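PDB 4F62: geranyltranstransferase from Marinomonas sp. MED121, which probably catalyses the head-to-tail condensation of isopentenyl diphosphate with allylic diphosphates, building prenyl chains as a putative farnesyl-diphosphate synthase. Local coordinates for residues F8-D17 with K46-A55; L66-S76 with L125-L136. One frame throughout, in Å; residues are numbered along the deposited sequence.

Contact 1 of 2, residues F8-D17 with K46-A55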
loop_
_atom_site.group_PDB
_atom_site.type_symbol
_atom_site.label_atom_id
_atom_site.label_comp_id
_atom_site.label_asym_id
_atom_site.label_seq_id
_atom_site.Cartn_x
_atom_site.Cartn_y
_atom_site.Cartn_z
ATOM N N PHE A 8 -24.063 -14.294 -12.801
ATOM C CA PHE A 8 -23.336 -13.091 -12.462
ATOM C C PHE A 8 -22.074 -13.414 -11.670
ATOM O O PHE A 8 -21.032 -12.775 -11.854
ATOM C CB PHE A 8 -24.226 -12.133 -11.670
ATOM C CG PHE A 8 -23.588 -10.800 -11.407
ATOM C CD1 PHE A 8 -23.647 -9.788 -12.358
ATOM C CD2 PHE A 8 -22.912 -10.559 -10.220
ATOM C CE1 PHE A 8 -23.044 -8.547 -12.117
ATOM C CE2 PHE A 8 -22.313 -9.319 -9.972
ATOM C CZ PHE A 8 -22.379 -8.317 -10.928
ATOM N N SER A 9 -22.158 -14.394 -10.775
ATOM C CA SER A 9 -20.977 -14.768 -9.991
ATOM C C SER A 9 -19.927 -15.422 -10.897
ATOM O O SER A 9 -18.740 -15.130 -10.803
ATOM C CB SER A 9 -21.353 -15.708 -8.825
ATOM O OG SER A 9 -21.830 -16.944 -9.312
ATOM N N THR A 10 -20.372 -16.311 -11.772
ATOM C CA THR A 10 -19.469 -16.911 -12.749
ATOM C C THR A 10 -18.791 -15.831 -13.612
ATOM O O THR A 10 -17.569 -15.825 -13.770
ATOM C CB THR A 10 -20.220 -17.903 -13.645
ATOM O OG1 THR A 10 -20.768 -18.947 -12.835
ATOM C CG2 THR A 10 -19.288 -18.514 -14.696
ATOM N N TYR A 11 -19.583 -14.906 -14.145
ATOM C CA TYR A 11 -19.040 -13.832 -14.989
ATOM C C TYR A 11 -17.979 -12.993 -14.270
ATOM O O TYR A 11 -16.862 -12.804 -14.783
ATOM C CB TYR A 11 -20.170 -12.936 -15.531
ATOM C CG TYR A 11 -19.669 -11.742 -16.330
ATOM C CD1 TYR A 11 -19.336 -11.866 -17.677
ATOM C CD2 TYR A 11 -19.532 -10.499 -15.736
ATOM C CE1 TYR A 11 -18.869 -10.766 -18.405
ATOM C CE2 TYR A 11 -19.061 -9.401 -16.445
ATOM C CZ TYR A 11 -18.735 -9.539 -17.777
ATOM O OH TYR A 11 -18.267 -8.446 -18.468
ATOM N N THR A 12 -18.321 -12.484 -13.086
ATOM C CA THR A 12 -17.419 -11.581 -12.374
ATOM C C THR A 12 -16.183 -12.276 -11.804
ATOM O O THR A 12 -15.096 -11.696 -11.769
ATOM C CB THR A 12 -18.155 -10.801 -11.258
ATOM O OG1 THR A 12 -18.776 -11.728 -10.374
ATOM C CG2 THR A 12 -19.235 -9.928 -11.863
ATOM N N GLN A 13 -16.356 -13.498 -11.315
ATOM C CA GLN A 13 -15.217 -14.279 -10.843
ATOM C C GLN A 13 -14.223 -14.551 -11.982
ATOM O O GLN A 13 -13.031 -14.337 -11.815
ATOM C CB GLN A 13 -15.694 -15.586 -10.180
ATOM C CG GLN A 13 -16.310 -15.360 -8.782
ATOM C CD GLN A 13 -17.162 -16.532 -8.274
ATOM O OE1 GLN A 13 -17.398 -17.520 -8.985
ATOM N NE2 GLN A 13 -17.637 -16.412 -7.033
ATOM N N SER A 14 -14.719 -15.031 -13.127
ATOM C CA SER A 14 -13.872 -15.223 -14.305
ATOM C C SER A 14 -13.218 -13.900 -14.700
ATOM O O SER A 14 -12.018 -13.839 -14.985
ATOM C CB SER A 14 -14.681 -15.758 -15.483
ATOM O OG SER A 14 -15.275 -17.001 -15.146
ATOM N N ARG A 15 -14.010 -12.835 -14.701
ATOM C CA ARG A 15 -13.510 -11.539 -15.129
ATOM C C ARG A 15 -12.397 -11.016 -14.215
ATOM O O ARG A 15 -11.328 -10.614 -14.702
ATOM C CB ARG A 15 -14.652 -10.515 -15.262
ATOM C CG ARG A 15 -14.193 -9.175 -15.830
ATOM C CD ARG A 15 -15.333 -8.226 -16.170
ATOM N NE ARG A 15 -14.792 -6.914 -16.526
ATOM C CZ ARG A 15 -15.287 -6.117 -17.468
ATOM N NH1 ARG A 15 -16.356 -6.483 -18.155
ATOM N NH2 ARG A 15 -14.702 -4.949 -17.721
ATOM N N VAL A 16 -12.611 -11.019 -12.899
ATOM C CA VAL A 16 -11.571 -10.475 -12.019
ATOM C C VAL A 16 -10.333 -11.378 -11.977
ATOM O O VAL A 16 -9.208 -10.888 -11.875
ATOM C CB VAL A 16 -12.092 -10.106 -10.594
ATOM C CG1 VAL A 16 -12.376 -11.358 -9.755
ATOM C CG2 VAL A 16 -11.095 -9.189 -9.872
ATOM N N ASP A 17 -10.539 -12.690 -12.075
ATOM C CA ASP A 17 -9.428 -13.635 -12.049
ATOM C C ASP A 17 -8.492 -13.487 -13.253
ATOM O O ASP A 17 -7.275 -13.432 -13.092
ATOM C CB ASP A 17 -9.938 -15.075 -11.949
ATOM C CG ASP A 17 -10.484 -15.409 -10.561
ATOM O OD1 ASP A 17 -10.399 -14.545 -9.658
ATOM O OD2 ASP A 17 -10.988 -16.537 -10.383
ATOM N N LYS A 46 -14.267 -16.571 -2.887
ATOM C CA LYS A 46 -15.478 -16.360 -3.693
ATOM C C LYS A 46 -15.614 -14.985 -4.386
ATOM O O LYS A 46 -16.592 -14.745 -5.109
ATOM C CB LYS A 46 -16.733 -16.677 -2.871
ATOM C CG LYS A 46 -16.866 -18.156 -2.493
ATOM C CD LYS A 46 -16.699 -19.061 -3.722
ATOM C CE LYS A 46 -17.003 -20.525 -3.412
ATOM N NZ LYS A 46 -18.468 -20.794 -3.287
ATOM N N ARG A 47 -14.632 -14.108 -4.184
ATOM C CA ARG A 47 -14.598 -12.785 -4.835
ATOM C C ARG A 47 -15.814 -11.898 -4.525
ATOM O O ARG A 47 -16.310 -11.174 -5.403
ATOM C CB ARG A 47 -14.466 -12.925 -6.360
ATOM C CG ARG A 47 -13.411 -13.891 -6.819
ATOM C CD ARG A 47 -12.069 -13.544 -6.216
ATOM N NE ARG A 47 -10.989 -14.195 -6.953
ATOM C CZ ARG A 47 -9.778 -14.439 -6.463
ATOM N NH1 ARG A 47 -9.479 -14.099 -5.215
ATOM N NH2 ARG A 47 -8.865 -15.033 -7.223
ATOM N N ILE A 48 -16.297 -11.968 -3.289
ATOM C CA ILE A 48 -17.433 -11.165 -2.851
ATOM C C ILE A 48 -17.215 -9.684 -3.144
ATOM O O ILE A 48 -18.103 -8.992 -3.650
ATOM C CB ILE A 48 -17.621 -11.289 -1.343
ATOM C CG1 ILE A 48 -17.966 -12.729 -0.972
ATOM C CG2 ILE A 48 -18.676 -10.327 -0.866
ATOM C CD1 ILE A 48 -19.175 -13.233 -1.641
ATOM N N ARG A 49 -16.026 -9.193 -2.829
ATOM C CA ARG A 49 -15.757 -7.771 -3.028
ATOM C C ARG A 49 -15.707 -7.370 -4.508
ATOM O O ARG A 49 -16.320 -6.372 -4.902
ATOM C CB ARG A 49 -14.523 -7.331 -2.220
ATOM C CG ARG A 49 -14.805 -7.423 -0.704
ATOM C CD ARG A 49 -13.544 -7.507 0.162
ATOM N NE ARG A 49 -13.876 -7.908 1.539
ATOM C CZ ARG A 49 -14.194 -9.148 1.910
ATOM N NH1 ARG A 49 -14.230 -10.127 1.009
ATOM N NH2 ARG A 49 -14.475 -9.412 3.181
ATOM N N PRO A 50 -14.984 -8.136 -5.341
ATOM C CA PRO A 50 -15.189 -7.877 -6.775
ATOM C C PRO A 50 -16.658 -7.948 -7.232
ATOM O O PRO A 50 -17.091 -7.049 -7.962
ATOM C CB PRO A 50 -14.354 -8.972 -7.443
ATOM C CG PRO A 50 -13.165 -9.093 -6.509
ATOM C CD PRO A 50 -13.787 -8.968 -5.104
ATOM N N MET A 51 -17.410 -8.963 -6.819
ATOM C CA MET A 51 -18.813 -9.051 -7.228
ATOM C C MET A 51 -19.614 -7.792 -6.875
ATOM O O MET A 51 -20.357 -7.277 -7.704
ATOM C CB MET A 51 -19.483 -10.312 -6.656
ATOM C CG MET A 51 -18.907 -11.594 -7.242
ATOM S SD MET A 51 -19.847 -13.092 -6.877
ATOM C CE MET A 51 -19.577 -13.211 -5.116
ATOM N N LEU A 52 -19.452 -7.291 -5.652
ATOM C CA LEU A 52 -20.115 -6.055 -5.241
ATOM C C LEU A 52 -19.685 -4.877 -6.107
ATOM O O LEU A 52 -20.500 -4.026 -6.453
ATOM C CB LEU A 52 -19.780 -5.724 -3.783
ATOM C CG LEU A 52 -20.446 -6.598 -2.720
ATOM C CD1 LEU A 52 -19.817 -6.295 -1.363
ATOM C CD2 LEU A 52 -21.961 -6.361 -2.689
ATOM N N THR A 53 -18.399 -4.819 -6.443
ATOM C CA THR A 53 -17.869 -3.721 -7.251
ATOM C C THR A 53 -18.505 -3.702 -8.636
ATOM O O THR A 53 -18.978 -2.659 -9.112
ATOM C CB THR A 53 -16.342 -3.829 -7.388
ATOM O OG1 THR A 53 -15.771 -3.988 -6.082
ATOM C CG2 THR A 53 -15.750 -2.563 -8.049
ATOM N N TYR A 54 -18.533 -4.858 -9.289
ATOM C CA TYR A 54 -19.110 -4.923 -10.625
ATOM C C TYR A 54 -20.612 -4.671 -10.570
ATOM O O TYR A 54 -21.168 -4.066 -11.491
ATOM C CB TYR A 54 -18.842 -6.279 -11.275
ATOM C CG TYR A 54 -17.402 -6.508 -11.670
ATOM C CD1 TYR A 54 -16.797 -5.732 -12.659
ATOM C CD2 TYR A 54 -16.651 -7.518 -11.078
ATOM C CE1 TYR A 54 -15.470 -5.947 -13.034
ATOM C CE2 TYR A 54 -15.322 -7.744 -11.450
ATOM C CZ TYR A 54 -14.741 -6.963 -12.427
ATOM O OH TYR A 54 -13.434 -7.197 -12.793
ATOM N N ALA A 55 -21.265 -5.155 -9.507
ATOM C CA ALA A 55 -22.727 -5.010 -9.368
ATOM C C ALA A 55 -23.119 -3.546 -9.207
ATOM O O ALA A 55 -24.127 -3.096 -9.748
ATOM C CB ALA A 55 -23.255 -5.826 -8.173
#
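The F8 ring meets helix 48-60 with its edge: M51 O and A55 N lie in the ring plane, CZ coming within 3.6 Å of A55 N, while T12 CG2 of its own helix sits over one face. T12 and Y54 slide past each other in opposite directions, T12 CB and CG2 both near CD2, and V16 CB stands at the edge of the Y54 ring. Farther out on the same side of the ring as T12, R15 runs its extended chain past CE1 and CZ. Both Y54 OH and R15 NE are bound by D68. T12 OG1, occupied by a hydrogen bond to F8 O, also packs against M51 CG, and S9 CB touches M51 SD at 3.6 Å.

Polar bonds hold the other end. Q13 NE2 donates to K46 O over 2.8 Å, from above the carbonyl plane. R47, bent at chi2 (-55°), presents NE and NH2 side-on to the single atom D17 OD1, at 2.8 and 2.9 Å. NE is received by the syn lone pair of D17 OD1, while NH2 reaches the same oxygen from above the carboxylate plane, the two planes lying 83° apart. E75 takes R47 NH1 in a second salt bridge, so this largely buried guanidinium lies between two acids. The axes of segments 8-17 and 48-55 approach to 9.2 Å at 106°, a nearly perpendicular helix-helix packing within the all-helical isoprenoid synthase fold, joining helix 5-23 to the start of helix 48-60.

Contact 2 of 2, residues L66-S76 with L125-L136. With SO4 (sulfate ion), chain C.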
loop_
_atom_site.group_PDB
_atom_site.type_symbol
_atom_site.label_atom_id
_atom_site.label_comp_id
_atom_site.label_asym_id
_atom_site.label_seq_id
_atom_site.Cartn_x
_atom_site.Cartn_y
_atom_site.Cartn_z
ATOM N N LEU A 66 -11.633 1.045 -14.970
ATOM C CA LEU A 66 -11.414 1.345 -13.551
ATOM C C LEU A 66 -12.300 0.510 -12.625
ATOM O O LEU A 66 -12.033 0.427 -11.427
ATOM C CB LEU A 66 -11.555 2.849 -13.230
ATOM C CG LEU A 66 -10.456 3.766 -13.804
ATOM C CD1 LEU A 66 -10.722 5.230 -13.463
ATOM C CD2 LEU A 66 -9.089 3.357 -13.286
ATOM N N THR A 67 -13.350 -0.109 -13.153
ATOM C CA THR A 67 -14.106 -1.051 -12.322
ATOM C C THR A 67 -13.274 -2.315 -12.127
ATOM O O THR A 67 -13.211 -2.886 -11.027
ATOM C CB THR A 67 -15.436 -1.467 -12.981
ATOM O OG1 THR A 67 -16.106 -0.317 -13.511
ATOM C CG2 THR A 67 -16.324 -2.151 -11.966
ATOM N N ASP A 68 -12.663 -2.772 -13.222
ATOM C CA ASP A 68 -11.699 -3.874 -13.159
ATOM C C ASP A 68 -10.556 -3.560 -12.198
ATOM O O ASP A 68 -10.211 -4.383 -11.345
ATOM C CB ASP A 68 -11.123 -4.180 -14.547
ATOM C CG ASP A 68 -12.076 -4.977 -15.408
ATOM O OD1 ASP A 68 -12.808 -5.838 -14.861
ATOM O OD2 ASP A 68 -12.104 -4.735 -16.629
ATOM N N ALA A 69 -9.972 -2.370 -12.334
ATOM C CA ALA A 69 -8.879 -1.975 -11.441
ATOM C C ALA A 69 -9.321 -1.955 -9.975
ATOM O O ALA A 69 -8.595 -2.406 -9.075
ATOM C CB ALA A 69 -8.316 -0.615 -11.858
ATOM N N SER A 70 -10.525 -1.458 -9.719
ATOM C CA SER A 70 -11.031 -1.425 -8.337
ATOM C C SER A 70 -11.292 -2.811 -7.775
ATOM O O SER A 70 -10.930 -3.115 -6.618
ATOM C CB SER A 70 -12.327 -0.611 -8.262
ATOM O OG SER A 70 -12.121 0.719 -8.724
ATOM N N ALA A 71 -11.958 -3.644 -8.577
ATOM C CA ALA A 71 -12.336 -4.965 -8.110
ATOM C C ALA A 71 -11.066 -5.723 -7.791
ATOM O O ALA A 71 -10.968 -6.370 -6.751
ATOM C CB ALA A 71 -13.148 -5.704 -9.176
ATOM N N ALA A 72 -10.081 -5.607 -8.680
ATOM C CA ALA A 72 -8.814 -6.309 -8.511
ATOM C C ALA A 72 -8.033 -5.761 -7.319
ATOM O O ALA A 72 -7.437 -6.531 -6.564
ATOM C CB ALA A 72 -7.976 -6.198 -9.787
ATOM N N ALA A 73 -8.041 -4.434 -7.149
ATOM C CA ALA A 73 -7.335 -3.800 -6.032
ATOM C C ALA A 73 -7.942 -4.224 -4.708
ATOM O O ALA A 73 -7.223 -4.551 -3.756
ATOM C CB ALA A 73 -7.360 -2.269 -6.145
ATOM N N LEU A 74 -9.268 -4.205 -4.645
ATOM C CA LEU A 74 -9.972 -4.616 -3.427
ATOM C C LEU A 74 -9.678 -6.081 -3.102
ATOM O O LEU A 74 -9.471 -6.442 -1.942
ATOM C CB LEU A 74 -11.484 -4.413 -3.595
ATOM C CG LEU A 74 -11.902 -2.940 -3.547
ATOM C CD1 LEU A 74 -13.233 -2.758 -4.237
ATOM C CD2 LEU A 74 -11.995 -2.475 -2.107
ATOM N N GLU A 75 -9.652 -6.931 -4.124
ATOM C CA GLU A 75 -9.352 -8.341 -3.878
ATOM C C GLU A 75 -7.906 -8.516 -3.387
ATOM O O GLU A 75 -7.627 -9.379 -2.551
ATOM C CB GLU A 75 -9.620 -9.194 -5.132
ATOM C CG GLU A 75 -9.472 -10.686 -4.889
ATOM C CD GLU A 75 -10.554 -11.257 -3.950
ATOM O OE1 GLU A 75 -11.577 -10.578 -3.712
ATOM O OE2 GLU A 75 -10.393 -12.405 -3.458
ATOM N N SER A 76 -6.996 -7.679 -3.888
ATOM C CA SER A 76 -5.591 -7.750 -3.468
ATOM C C SER A 76 -5.411 -7.314 -2.029
ATOM O O SER A 76 -4.648 -7.931 -1.282
ATOM C CB SER A 76 -4.668 -6.923 -4.381
ATOM O OG SER A 76 -4.652 -7.502 -5.675
ATOM N N LEU A 125 -2.511 -1.457 -9.376
ATOM C CA LEU A 125 -3.717 -1.710 -10.181
ATOM C C LEU A 125 -4.469 -0.410 -10.432
ATOM O O LEU A 125 -4.925 -0.149 -11.545
ATOM C CB LEU A 125 -4.633 -2.715 -9.456
ATOM C CG LEU A 125 -4.119 -4.163 -9.497
ATOM C CD1 LEU A 125 -4.796 -5.047 -8.474
ATOM C CD2 LEU A 125 -4.309 -4.728 -10.910
ATOM N N LEU A 126 -4.555 0.420 -9.396
ATOM C CA LEU A 126 -5.300 1.681 -9.478
ATOM C C LEU A 126 -4.555 2.827 -10.160
ATOM O O LEU A 126 -5.162 3.848 -10.491
ATOM C CB LEU A 126 -5.778 2.125 -8.086
ATOM C CG LEU A 126 -6.919 1.287 -7.491
ATOM C CD1 LEU A 126 -7.287 1.793 -6.083
ATOM C CD2 LEU A 126 -8.124 1.364 -8.407
ATOM N N SER A 127 -3.251 2.664 -10.382
ATOM C CA SER A 127 -2.455 3.725 -10.995
ATOM C C SER A 127 -1.812 3.285 -12.306
ATOM O O SER A 127 -0.783 3.801 -12.692
ATOM C CB SER A 127 -1.376 4.215 -10.033
ATOM O OG SER A 127 -0.487 3.164 -9.706
ATOM N N ASN A 128 -2.438 2.332 -12.983
ATOM C CA ASN A 128 -1.972 1.832 -14.270
ATOM C C ASN A 128 -1.989 2.955 -15.317
ATOM O O ASN A 128 -2.994 3.659 -15.448
ATOM C CB ASN A 128 -2.913 0.694 -14.684
ATOM C CG ASN A 128 -2.443 -0.072 -15.915
ATOM O OD1 ASN A 128 -1.808 0.482 -16.820
ATOM N ND2 ASN A 128 -2.787 -1.363 -15.964
ATOM N N PRO A 129 -0.877 3.128 -16.061
ATOM C CA PRO A 129 -0.747 4.153 -17.109
ATOM C C PRO A 129 -1.726 3.994 -18.270
ATOM O O PRO A 129 -1.871 4.933 -19.055
ATOM C CB PRO A 129 0.678 3.943 -17.637
ATOM C CG PRO A 129 1.404 3.275 -16.530
ATOM C CD PRO A 129 0.392 2.410 -15.837
ATOM N N THR A 130 -2.364 2.834 -18.404
ATOM C CA THR A 130 -3.341 2.640 -19.480
ATOM C C THR A 130 -4.599 3.489 -19.269
ATOM O O THR A 130 -5.321 3.800 -20.221
ATOM C CB THR A 130 -3.765 1.157 -19.636
ATOM O OG1 THR A 130 -4.352 0.689 -18.415
ATOM C CG2 THR A 130 -2.570 0.289 -20.008
ATOM N N SER A 131 -4.868 3.832 -18.012
ATOM C CA SER A 131 -5.994 4.691 -17.663
ATOM C C SER A 131 -5.731 6.147 -18.073
ATOM O O SER A 131 -4.634 6.680 -17.861
ATOM C CB SER A 131 -6.265 4.618 -16.161
ATOM O OG SER A 131 -7.290 5.522 -15.788
ATOM N N ALA A 132 -6.738 6.775 -18.674
ATOM C CA ALA A 132 -6.672 8.191 -19.030
ATOM C C ALA A 132 -7.668 8.990 -18.182
ATOM O O ALA A 132 -8.156 10.035 -18.606
ATOM C CB ALA A 132 -6.964 8.382 -20.513
ATOM N N GLN A 133 -7.972 8.477 -16.990
ATOM C CA GLN A 133 -8.855 9.153 -16.047
ATOM C C GLN A 133 -8.143 9.392 -14.704
ATOM O O GLN A 133 -8.506 8.774 -13.696
ATOM C CB GLN A 133 -10.111 8.293 -15.821
ATOM C CG GLN A 133 -11.025 8.184 -17.053
ATOM C CD GLN A 133 -12.102 7.147 -16.872
ATOM O OE1 GLN A 133 -11.813 5.963 -16.691
ATOM N NE2 GLN A 133 -13.354 7.586 -16.902
ATOM N N PRO A 134 -7.123 10.270 -14.683
ATOM C CA PRO A 134 -6.356 10.420 -13.437
ATOM C C PRO A 134 -7.151 10.986 -12.252
ATOM O O PRO A 134 -6.906 10.551 -11.126
ATOM C CB PRO A 134 -5.205 11.369 -13.829
ATOM C CG PRO A 134 -5.704 12.101 -15.035
ATOM C CD PRO A 134 -6.625 11.149 -15.756
ATOM N N GLU A 135 -8.056 11.937 -12.478
ATOM C CA GLU A 135 -8.802 12.509 -11.359
ATOM C C GLU A 135 -9.670 11.424 -10.723
ATOM O O GLU A 135 -9.748 11.299 -9.496
ATOM C CB GLU A 135 -9.676 13.682 -11.804
ATOM C CG GLU A 135 -10.180 14.540 -10.642
ATOM C CD GLU A 135 -11.335 15.464 -11.025
ATOM O OE1 GLU A 135 -11.405 15.888 -12.202
ATOM O OE2 GLU A 135 -12.176 15.763 -10.145
ATOM N N LEU A 136 -10.328 10.633 -11.561
ATOM C CA LEU A 136 -11.131 9.523 -11.058
ATOM C C LEU A 136 -10.233 8.475 -10.381
ATOM O O LEU A 136 -10.582 7.947 -9.326
ATOM C CB LEU A 136 -11.978 8.914 -12.184
ATOM C CG LEU A 136 -12.904 7.735 -11.850
ATOM C CD1 LEU A 136 -13.785 8.035 -10.648
ATOM C CD2 LEU A 136 -13.766 7.402 -13.078
HETATM S S SO4 C . -10.590 12.457 -15.247
HETATM O O1 SO4 C . -10.644 11.923 -16.605
HETATM O O2 SO4 C . -11.558 13.545 -15.094
HETATM O O3 SO4 C . -10.919 11.377 -14.318
HETATM O O4 SO4 C . -9.241 12.975 -14.999
HETATM O O HOH W 1 -13.213 3.576 -15.796
#
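With CG beside its backbone N (chi1 -74°) and chi2 near 164°, L125 sends CD1 onto the backbone between A72 and A73, 3.5 Å from A72 C. Its side chain is a knob in the hole formed by A69, A72, A73 and S76; the three alanines let the chains come close, and A69 CB lies 3.4 Å from L125 O. L126, with a similar chi1 of -72°, rests CG against A73 CB at 3.8 Å and sets CD2 against A69 CB and the A69 carbonyl.

At the start of helix 65-86, L66 reaches the start of helix 134-148. Its CD1 lies 3.7 Å from L136 CG, the two side chains running past each other in opposite directions, and CD2 faces S131 OG. That hydroxyl accepts from Q133 N in an ST turn. A water bridges the same end, accepting from L66 N and donating to Q133 OE1. At the helix start, E135 N and L136 N bind a sulfate, probably from the crystallisation liquor.

Helix 65-86 is thus flanked here by the end of helix 108-126 and the beginning of helix 134-148, with Y19 and L20 of helix 5-23 against A72, M191 of helix 170-194 beside S70, and the second subunit packing on S127, P129, P134 and E135.

Contact 1 closes before contact 2 opens along the chain, and their centres lie 15 Å apart. Helices 48-60 and 65-86, consecutive in sequence, join them: the first belongs to contact 1, the second to contact 2, and they meet directly where P50 packs on E75 and T53 on L74. Two acids of helix 65-86, D68 and E75, extend polar links from residues 66-76 into the interface of residues 8-17 with 46-55. Helix 65-86 touches helix 48-60 as well as the connection from helix 108-126 to helix 134-148; helix 5-23 reaches both contacts. Together the contacts tie helices 5-23, 48-60 and 65-86 to the 127-135 region, which borders the second subunit.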